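PDB 5ZBT: lectin-like protein from Entamoeba histolytica HM-1:IMSS-A, which is of unknown function but, as an ERGIC-53-like membrane protein represented here by its legume lectin-like domain, may bind D-mannose. Local coordinates for residues Leu84-Ile89 with Ala160-Asp165; Ile122-Asn127 with Leu171-Leu176; Ile136-Asn141 with Lys180-Glu185. All coordinates share one frame; numbering follows the deposited sequence.

The three contacts lie in one legume lectin-like domain, a sandwich of two antiparallel sheets. Contacts 2 and 3 join the sheets face to face and sit side by side, their centres about 5 Å apart: strands 122-127 and 135-142 are neighbours in one sheet, 170-176 and 181-188 in the other. Contact 1 has its centre about 15 Å from that of contact 2 and 19 Å from that of contact 3; there the loop after strand 153-158 packs on strand 80-90, the neighbour of 170-176. Along the chain the first segments of all three come before any of the second, so the three pairings cross one another along the chain and distant parts of the sequence build one shared apolar interior.

Contact 1. Residues Leu84-Ile89 with Ala160-Asp165; sequences LKLNII and ANIQKD
Ile-88 and Gln-163 bring the two backbones within 5.5 Å, CA to CA, where the loop 160-165 turns against strand 80-90 of the legume lectin-like sandwich. Residues 162-164 have helical backbone angles without regular helical bonds, and a weak bond from Asp-165 N to Asn-161 O closes the turn. Strand 80-90 lies between strands 220-231 and 170-176 in its sheet. A water sits between the two segments, accepting from Ile-88 N at 2.7 Å; it lies 3.0 Å from Gln-163 O and probably donates to it. Deeper in, the branch methyl CG2 of Ile-162 meets CD2 of Leu-86 at 3.6 Å, the two side chains slanting across each other. Ile-162 also packs on Pro-134 and Ile-186, which ties the loop to the apolar interior. Nearer the surface, CB of Gln-163 lies 3.7 Å from CB of Ile-88, and Gln-163 also touches Cys-94, half of the disulfide with Cys-90. The glutamine chain starts between its own N and carbonyl carbon (chi1 78°) and bends again at chi2, which turns NE2 toward the carbonyl of Ile-88. NE2 thereby reaches Ile-88 O at 2.9 Å, a weak bond bent to 126° at the hydrogen.

Contact 2. Residues Ile122-Asn127 with Leu171-Leu176; sequences IGIFIN and LRIKYL
Ile-124 and Ile-173 point at each other end on: their terminal methyls, CD1 and CD1, meet at 3.5 Å midway between the two strands. The CD1 of Ile-124 also lies 3.8 Å from CG1 of Ile-173, so it rests against the outer part of that chain as well as on its tip. In both residues CG1 is anti to the carbonyl carbon (chi1 -52° in Ile-124, -64° in Ile-173), which sends the longer branch into the gap. The other branch of Ile-124, CG2, turns to Leu-171 and approaches its CD2 at 4.4 Å. Ile-126 comes to the same leucine methyl through CD1, also at 4.4 Å, and CD2 of Leu-171 is thus shared by two isoleucines of strand 122-127. The strands belong to opposite sheets of the legume lectin-like beta sandwich and run nearly antiparallel, 159° between their directions, with axes 10.2 Å apart. That spacing is filled by side chains alone, every touching residue is buried, and no polar group takes part. Around this layer, Ile-126 packs on Leu-86 and Ile-162, while Leu-171 and Ile-173 both lean on Ile-184. The side chain of Phe-125 leaves strand 122-127 on the face away from 171-176; its ring stacks with Phe-113 and meets Trp-101 edge-to-face.

Contact 3. Residues Ile136-Asn141 with Lys180-Glu185; sequences ISVLKN and KKLIIE
Leu-182 and Ile-184 of strand 181-188 face Val-138 and Ile-136 of strand 135-142 across the sandwich interior. The second segment begins with Lys-180 and Lys-181, which both face Leu-176 and form a G1 beta bulge where the chain enters the strand; Lys-180 makes a salt bridge with Asp-202. Leu-182 is the first residue to point inward. Its CD2 approaches CG1 of Val-138 at 4.4 Å, a loose touch. Ile-183 alternates to the outer side of the sheet. With Ile-184 the chain returns to the interior, in the arrangement of a legume lectin-like fold: two antiparallel sheets laid face to face, here with strand axes 9.4 Å apart and an angle of 158° between their directions. Ile-184 divides its two branches between two partners. CG1, anti to the carbonyl carbon at chi1 -46°, meets CG2 of Val-138 at 3.8 Å, the side chains approaching tip to tip. CG2, on the other branch, lies 4.2 Å from CG2 of Ile-136, whose side chain passes at a slant. Val-138 also touches Ile-196 and Ile-198, and Ile-136 packs on Cys-157 and Cys-195, the two halves of a disulfide that joins strand 153-158 of one sheet to strand 191-198 of the other beside this contact. Glu-185, last in the segment, turns away from strand 135-142, and its OE1 accepts a hydrogen bond from ND2 of Asn-192.

Contact 1. Residues Leu84-Ile89 with Ala160-Asp165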
# COMPACT_ATOMS: atom_id res chain seq x y z
N LEU A 84 2.60 -5.79 -4.56
CA LEU A 84 2.47 -6.01 -3.13
C LEU A 84 1.54 -7.19 -2.91
O LEU A 84 0.33 -7.08 -3.16
CB LEU A 84 1.95 -4.76 -2.43
CG LEU A 84 1.92 -4.86 -0.90
CD1 LEU A 84 3.36 -4.79 -0.37
CD2 LEU A 84 1.10 -3.77 -0.33
N LYS A 85 2.08 -8.31 -2.47
CA LYS A 85 1.28 -9.51 -2.28
C LYS A 85 0.71 -9.53 -0.86
O LYS A 85 1.45 -9.41 0.12
CB LYS A 85 2.12 -10.75 -2.56
CG LYS A 85 1.31 -12.03 -2.61
CD LYS A 85 2.14 -13.18 -3.15
CE LYS A 85 1.40 -14.48 -2.96
NZ LYS A 85 1.97 -15.58 -3.78
N LEU A 86 -0.60 -9.70 -0.77
CA LEU A 86 -1.38 -9.55 0.46
C LEU A 86 -1.61 -10.88 1.15
O LEU A 86 -1.79 -11.92 0.50
CB LEU A 86 -2.74 -8.93 0.14
CG LEU A 86 -2.94 -7.42 0.05
CD1 LEU A 86 -1.75 -6.75 -0.55
CD2 LEU A 86 -4.16 -7.16 -0.80
N ASN A 87 -1.62 -10.84 2.49
CA ASN A 87 -2.01 -11.98 3.33
C ASN A 87 -2.86 -11.41 4.48
O ASN A 87 -2.32 -11.04 5.53
CB ASN A 87 -0.78 -12.72 3.84
CG ASN A 87 -1.12 -14.02 4.58
OD1 ASN A 87 -2.28 -14.38 4.74
ND2 ASN A 87 -0.08 -14.72 5.03
N ILE A 88 -4.17 -11.29 4.26
CA ILE A 88 -5.07 -10.61 5.19
C ILE A 88 -5.98 -11.66 5.84
O ILE A 88 -6.62 -12.46 5.14
CB ILE A 88 -5.90 -9.52 4.48
CG1 ILE A 88 -4.98 -8.44 3.88
CG2 ILE A 88 -6.86 -8.84 5.45
CD1 ILE A 88 -5.72 -7.53 2.91
N ILE A 89 -6.06 -11.64 7.17
CA ILE A 89 -6.84 -12.62 7.93
C ILE A 89 -8.01 -11.91 8.58
O ILE A 89 -7.83 -10.90 9.28
CB ILE A 89 -5.98 -13.33 8.99
CG1 ILE A 89 -4.80 -14.05 8.35
CG2 ILE A 89 -6.83 -14.34 9.75
CD1 ILE A 89 -5.19 -14.89 7.16
N ALA A 160 -13.89 -7.51 -6.03
CA ALA A 160 -14.30 -8.56 -5.11
C ALA A 160 -13.17 -9.53 -4.84
O ALA A 160 -12.30 -9.77 -5.68
CB ALA A 160 -15.50 -9.33 -5.67
N ASN A 161 -13.18 -10.09 -3.62
CA ASN A 161 -12.40 -11.25 -3.19
C ASN A 161 -10.93 -10.94 -2.93
O ASN A 161 -10.08 -11.84 -3.04
CB ASN A 161 -12.53 -12.38 -4.21
CG ASN A 161 -13.97 -12.85 -4.37
OD1 ASN A 161 -14.49 -12.91 -5.49
ND2 ASN A 161 -14.61 -13.17 -3.26
N ILE A 162 -10.60 -9.71 -2.53
CA ILE A 162 -9.20 -9.35 -2.34
C ILE A 162 -8.57 -10.17 -1.22
O ILE A 162 -7.50 -10.77 -1.40
CB ILE A 162 -9.04 -7.84 -2.09
CG1 ILE A 162 -9.26 -7.06 -3.39
CG2 ILE A 162 -7.65 -7.55 -1.58
CD1 ILE A 162 -9.45 -5.56 -3.16
N GLN A 163 -9.22 -10.25 -0.06
CA GLN A 163 -8.62 -11.05 1.00
C GLN A 163 -9.07 -12.50 0.99
O GLN A 163 -8.39 -13.34 1.59
CB GLN A 163 -8.87 -10.45 2.40
CG GLN A 163 -10.24 -10.68 2.98
CD GLN A 163 -10.40 -12.02 3.68
OE1 GLN A 163 -11.39 -12.71 3.45
NE2 GLN A 163 -9.43 -12.40 4.51
N LYS A 164 -10.18 -12.81 0.30
CA LYS A 164 -10.67 -14.18 0.18
C LYS A 164 -9.84 -15.04 -0.77
O LYS A 164 -10.08 -16.25 -0.84
CB LYS A 164 -12.13 -14.18 -0.28
CG LYS A 164 -13.14 -13.89 0.83
CD LYS A 164 -14.44 -13.33 0.26
CE LYS A 164 -15.59 -13.40 1.26
NZ LYS A 164 -15.39 -12.54 2.46
N ASP A 165 -8.91 -14.44 -1.51
CA ASP A 165 -7.96 -15.21 -2.33
C ASP A 165 -6.95 -15.87 -1.40
O ASP A 165 -6.07 -15.21 -0.84
CB ASP A 165 -7.28 -14.27 -3.33
CG ASP A 165 -6.29 -14.99 -4.25
OD1 ASP A 165 -5.97 -16.18 -4.05
OD2 ASP A 165 -5.81 -14.34 -5.21
O HOH W 1 -5.60 -12.29 2.20

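Contact 2. Residues Ile122-Asn127 with Leu171-Leu176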
# COMPACT_ATOMS: atom_id res chain seq x y z
N ILE A 122 0.95 10.55 -3.00
CA ILE A 122 -0.12 9.67 -3.44
C ILE A 122 -0.34 8.62 -2.36
O ILE A 122 0.63 8.04 -1.85
CB ILE A 122 0.22 9.01 -4.80
CG1 ILE A 122 0.05 10.00 -5.94
CG2 ILE A 122 -0.62 7.77 -5.08
CD1 ILE A 122 1.07 9.82 -7.05
N GLY A 123 -1.60 8.42 -1.99
CA GLY A 123 -2.00 7.29 -1.18
C GLY A 123 -2.89 6.37 -2.01
O GLY A 123 -3.83 6.82 -2.66
N ILE A 124 -2.54 5.08 -2.00
CA ILE A 124 -3.33 4.03 -2.64
C ILE A 124 -3.91 3.18 -1.52
O ILE A 124 -3.16 2.58 -0.74
CB ILE A 124 -2.48 3.19 -3.61
CG1 ILE A 124 -1.75 4.11 -4.58
CG2 ILE A 124 -3.32 2.20 -4.38
CD1 ILE A 124 -0.39 3.61 -4.95
N PHE A 125 -5.24 3.12 -1.44
CA PHE A 125 -5.93 2.53 -0.30
C PHE A 125 -6.81 1.38 -0.75
O PHE A 125 -7.49 1.46 -1.78
CB PHE A 125 -6.79 3.58 0.44
CG PHE A 125 -6.05 4.86 0.75
CD1 PHE A 125 -4.82 4.84 1.39
CD2 PHE A 125 -6.60 6.08 0.41
CE1 PHE A 125 -4.14 6.02 1.69
CE2 PHE A 125 -5.92 7.27 0.69
CZ PHE A 125 -4.69 7.23 1.34
N ILE A 126 -6.79 0.30 0.03
CA ILE A 126 -7.75 -0.79 -0.07
C ILE A 126 -8.60 -0.73 1.19
O ILE A 126 -8.08 -0.89 2.30
CB ILE A 126 -7.07 -2.16 -0.20
CG1 ILE A 126 -6.03 -2.17 -1.33
CG2 ILE A 126 -8.13 -3.25 -0.41
CD1 ILE A 126 -5.29 -3.52 -1.47
N ASN A 127 -9.89 -0.48 1.03
CA ASN A 127 -10.77 -0.26 2.17
C ASN A 127 -11.83 -1.35 2.26
O ASN A 127 -12.55 -1.59 1.28
CB ASN A 127 -11.43 1.11 2.09
CG ASN A 127 -12.42 1.32 3.20
OD1 ASN A 127 -12.03 1.49 4.34
ND2 ASN A 127 -13.71 1.26 2.89
N LEU A 171 -1.57 -6.42 -5.23
CA LEU A 171 -1.84 -5.06 -5.66
C LEU A 171 -0.75 -4.60 -6.62
O LEU A 171 0.44 -4.69 -6.30
CB LEU A 171 -1.93 -4.13 -4.45
CG LEU A 171 -1.93 -2.62 -4.72
CD1 LEU A 171 -3.25 -2.19 -5.38
CD2 LEU A 171 -1.68 -1.82 -3.43
N ARG A 172 -1.14 -4.13 -7.81
CA ARG A 172 -0.18 -3.78 -8.85
C ARG A 172 -0.22 -2.27 -9.10
O ARG A 172 -1.26 -1.73 -9.47
CB ARG A 172 -0.44 -4.56 -10.14
CG ARG A 172 0.64 -4.38 -11.22
CD ARG A 172 0.31 -5.07 -12.56
NE ARG A 172 -0.40 -6.34 -12.39
CZ ARG A 172 0.16 -7.47 -11.97
NH1 ARG A 172 1.46 -7.52 -11.72
NH2 ARG A 172 -0.59 -8.54 -11.81
N ILE A 173 0.92 -1.61 -8.90
CA ILE A 173 1.06 -0.17 -9.07
C ILE A 173 2.07 0.08 -10.19
O ILE A 173 3.26 -0.22 -10.03
CB ILE A 173 1.50 0.50 -7.76
CG1 ILE A 173 0.43 0.34 -6.68
CG2 ILE A 173 1.85 1.98 -7.98
CD1 ILE A 173 1.00 0.37 -5.28
N LYS A 174 1.60 0.62 -11.31
CA LYS A 174 2.43 0.83 -12.49
C LYS A 174 2.46 2.32 -12.83
O LYS A 174 1.41 2.95 -12.91
CB LYS A 174 1.90 0.07 -13.71
CG LYS A 174 2.01 -1.44 -13.66
CD LYS A 174 1.82 -2.03 -15.08
CE LYS A 174 0.37 -1.90 -15.57
NZ LYS A 174 0.14 -2.41 -16.97
N TYR A 175 3.65 2.86 -13.07
CA TYR A 175 3.78 4.25 -13.48
C TYR A 175 4.70 4.36 -14.69
O TYR A 175 5.83 3.87 -14.66
CB TYR A 175 4.30 5.11 -12.34
CG TYR A 175 4.39 6.60 -12.66
CD1 TYR A 175 3.25 7.34 -12.95
CD2 TYR A 175 5.63 7.26 -12.65
CE1 TYR A 175 3.32 8.70 -13.22
CE2 TYR A 175 5.71 8.63 -12.91
CZ TYR A 175 4.56 9.34 -13.20
OH TYR A 175 4.63 10.68 -13.47
N LEU A 176 4.22 5.00 -15.75
CA LEU A 176 5.04 5.30 -16.92
C LEU A 176 5.46 6.76 -16.85
O LEU A 176 4.59 7.65 -16.88
CB LEU A 176 4.29 5.00 -18.21
CG LEU A 176 3.62 3.63 -18.19
CD1 LEU A 176 2.70 3.45 -19.39
CD2 LEU A 176 4.68 2.55 -18.14

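Contact 3. Residues Ile136-Asn141 with Lys180-Glu185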
# COMPACT_ATOMS: atom_id res chain seq x y z
N ILE A 136 -10.89 0.13 -3.83
CA ILE A 136 -9.54 0.63 -4.01
C ILE A 136 -9.69 2.09 -4.41
O ILE A 136 -10.54 2.42 -5.24
CB ILE A 136 -8.78 -0.20 -5.06
CG1 ILE A 136 -8.52 -1.60 -4.50
CG2 ILE A 136 -7.47 0.46 -5.42
CD1 ILE A 136 -7.90 -2.58 -5.50
N SER A 137 -8.91 2.96 -3.76
CA SER A 137 -8.95 4.40 -3.99
C SER A 137 -7.54 4.92 -4.19
O SER A 137 -6.57 4.34 -3.69
CB SER A 137 -9.58 5.14 -2.83
OG SER A 137 -10.62 4.38 -2.25
N VAL A 138 -7.43 6.01 -4.93
CA VAL A 138 -6.19 6.76 -5.05
C VAL A 138 -6.50 8.19 -4.66
O VAL A 138 -7.49 8.77 -5.13
CB VAL A 138 -5.58 6.69 -6.46
CG1 VAL A 138 -4.36 7.56 -6.52
CG2 VAL A 138 -5.21 5.23 -6.81
N LEU A 139 -5.66 8.75 -3.80
CA LEU A 139 -5.86 10.08 -3.23
C LEU A 139 -4.55 10.83 -3.37
O LEU A 139 -3.61 10.56 -2.62
CB LEU A 139 -6.28 9.98 -1.77
CG LEU A 139 -7.06 11.16 -1.21
CD1 LEU A 139 -8.14 11.50 -2.17
CD2 LEU A 139 -7.68 10.77 0.10
N LYS A 140 -4.48 11.77 -4.31
CA LYS A 140 -3.31 12.63 -4.45
C LYS A 140 -3.53 13.89 -3.63
O LYS A 140 -4.58 14.53 -3.73
CB LYS A 140 -3.04 12.99 -5.91
CG LYS A 140 -1.79 13.83 -6.11
CD LYS A 140 -1.34 13.81 -7.55
CE LYS A 140 0.09 14.33 -7.70
NZ LYS A 140 0.17 15.83 -7.53
N ASN A 141 -2.54 14.23 -2.81
CA ASN A 141 -2.60 15.34 -1.89
C ASN A 141 -1.43 16.29 -2.16
O ASN A 141 -0.32 15.85 -2.47
CB ASN A 141 -2.56 14.84 -0.43
CG ASN A 141 -2.88 15.93 0.59
OD1 ASN A 141 -3.07 17.11 0.24
ND2 ASN A 141 -2.97 15.53 1.87
N LYS A 180 3.38 10.03 -17.98
CA LYS A 180 2.77 10.55 -16.76
C LYS A 180 1.46 9.83 -16.46
O LYS A 180 0.43 10.44 -16.14
CB LYS A 180 2.57 12.07 -16.85
CG LYS A 180 3.89 12.83 -16.94
CD LYS A 180 3.73 14.30 -16.60
CE LYS A 180 5.04 15.05 -16.72
NZ LYS A 180 5.99 14.66 -15.64
N LYS A 181 1.51 8.50 -16.56
CA LYS A 181 0.33 7.65 -16.43
C LYS A 181 0.54 6.68 -15.28
O LYS A 181 1.54 5.94 -15.26
CB LYS A 181 0.07 6.89 -17.73
CG LYS A 181 -1.37 6.50 -17.89
CD LYS A 181 -1.48 5.23 -18.68
CE LYS A 181 -1.93 5.44 -20.10
NZ LYS A 181 -2.40 4.12 -20.67
N LEU A 182 -0.38 6.70 -14.33
CA LEU A 182 -0.40 5.75 -13.23
C LEU A 182 -1.53 4.75 -13.45
O LEU A 182 -2.65 5.14 -13.79
CB LEU A 182 -0.57 6.47 -11.89
CG LEU A 182 -0.67 5.58 -10.66
CD1 LEU A 182 0.72 5.13 -10.27
CD2 LEU A 182 -1.34 6.32 -9.53
N ILE A 183 -1.23 3.47 -13.27
CA ILE A 183 -2.20 2.40 -13.47
C ILE A 183 -2.19 1.52 -12.23
O ILE A 183 -1.12 1.09 -11.78
CB ILE A 183 -1.89 1.57 -14.73
CG1 ILE A 183 -1.84 2.49 -15.96
CG2 ILE A 183 -2.93 0.49 -14.93
CD1 ILE A 183 -1.65 1.77 -17.26
N ILE A 184 -3.37 1.32 -11.64
CA ILE A 184 -3.58 0.41 -10.52
C ILE A 184 -4.36 -0.79 -11.03
O ILE A 184 -5.42 -0.62 -11.64
CB ILE A 184 -4.34 1.08 -9.36
CG1 ILE A 184 -3.78 2.47 -9.04
CG2 ILE A 184 -4.32 0.19 -8.13
CD1 ILE A 184 -2.37 2.48 -8.53
N GLU A 185 -3.85 -1.98 -10.77
CA GLU A 185 -4.53 -3.23 -11.03
C GLU A 185 -4.43 -4.08 -9.78
O GLU A 185 -3.62 -3.81 -8.90
CB GLU A 185 -3.91 -3.97 -12.23
CG GLU A 185 -4.06 -3.20 -13.53
CD GLU A 185 -3.06 -3.59 -14.60
OE1 GLU A 185 -2.22 -4.49 -14.34
OE2 GLU A 185 -3.13 -3.00 -15.70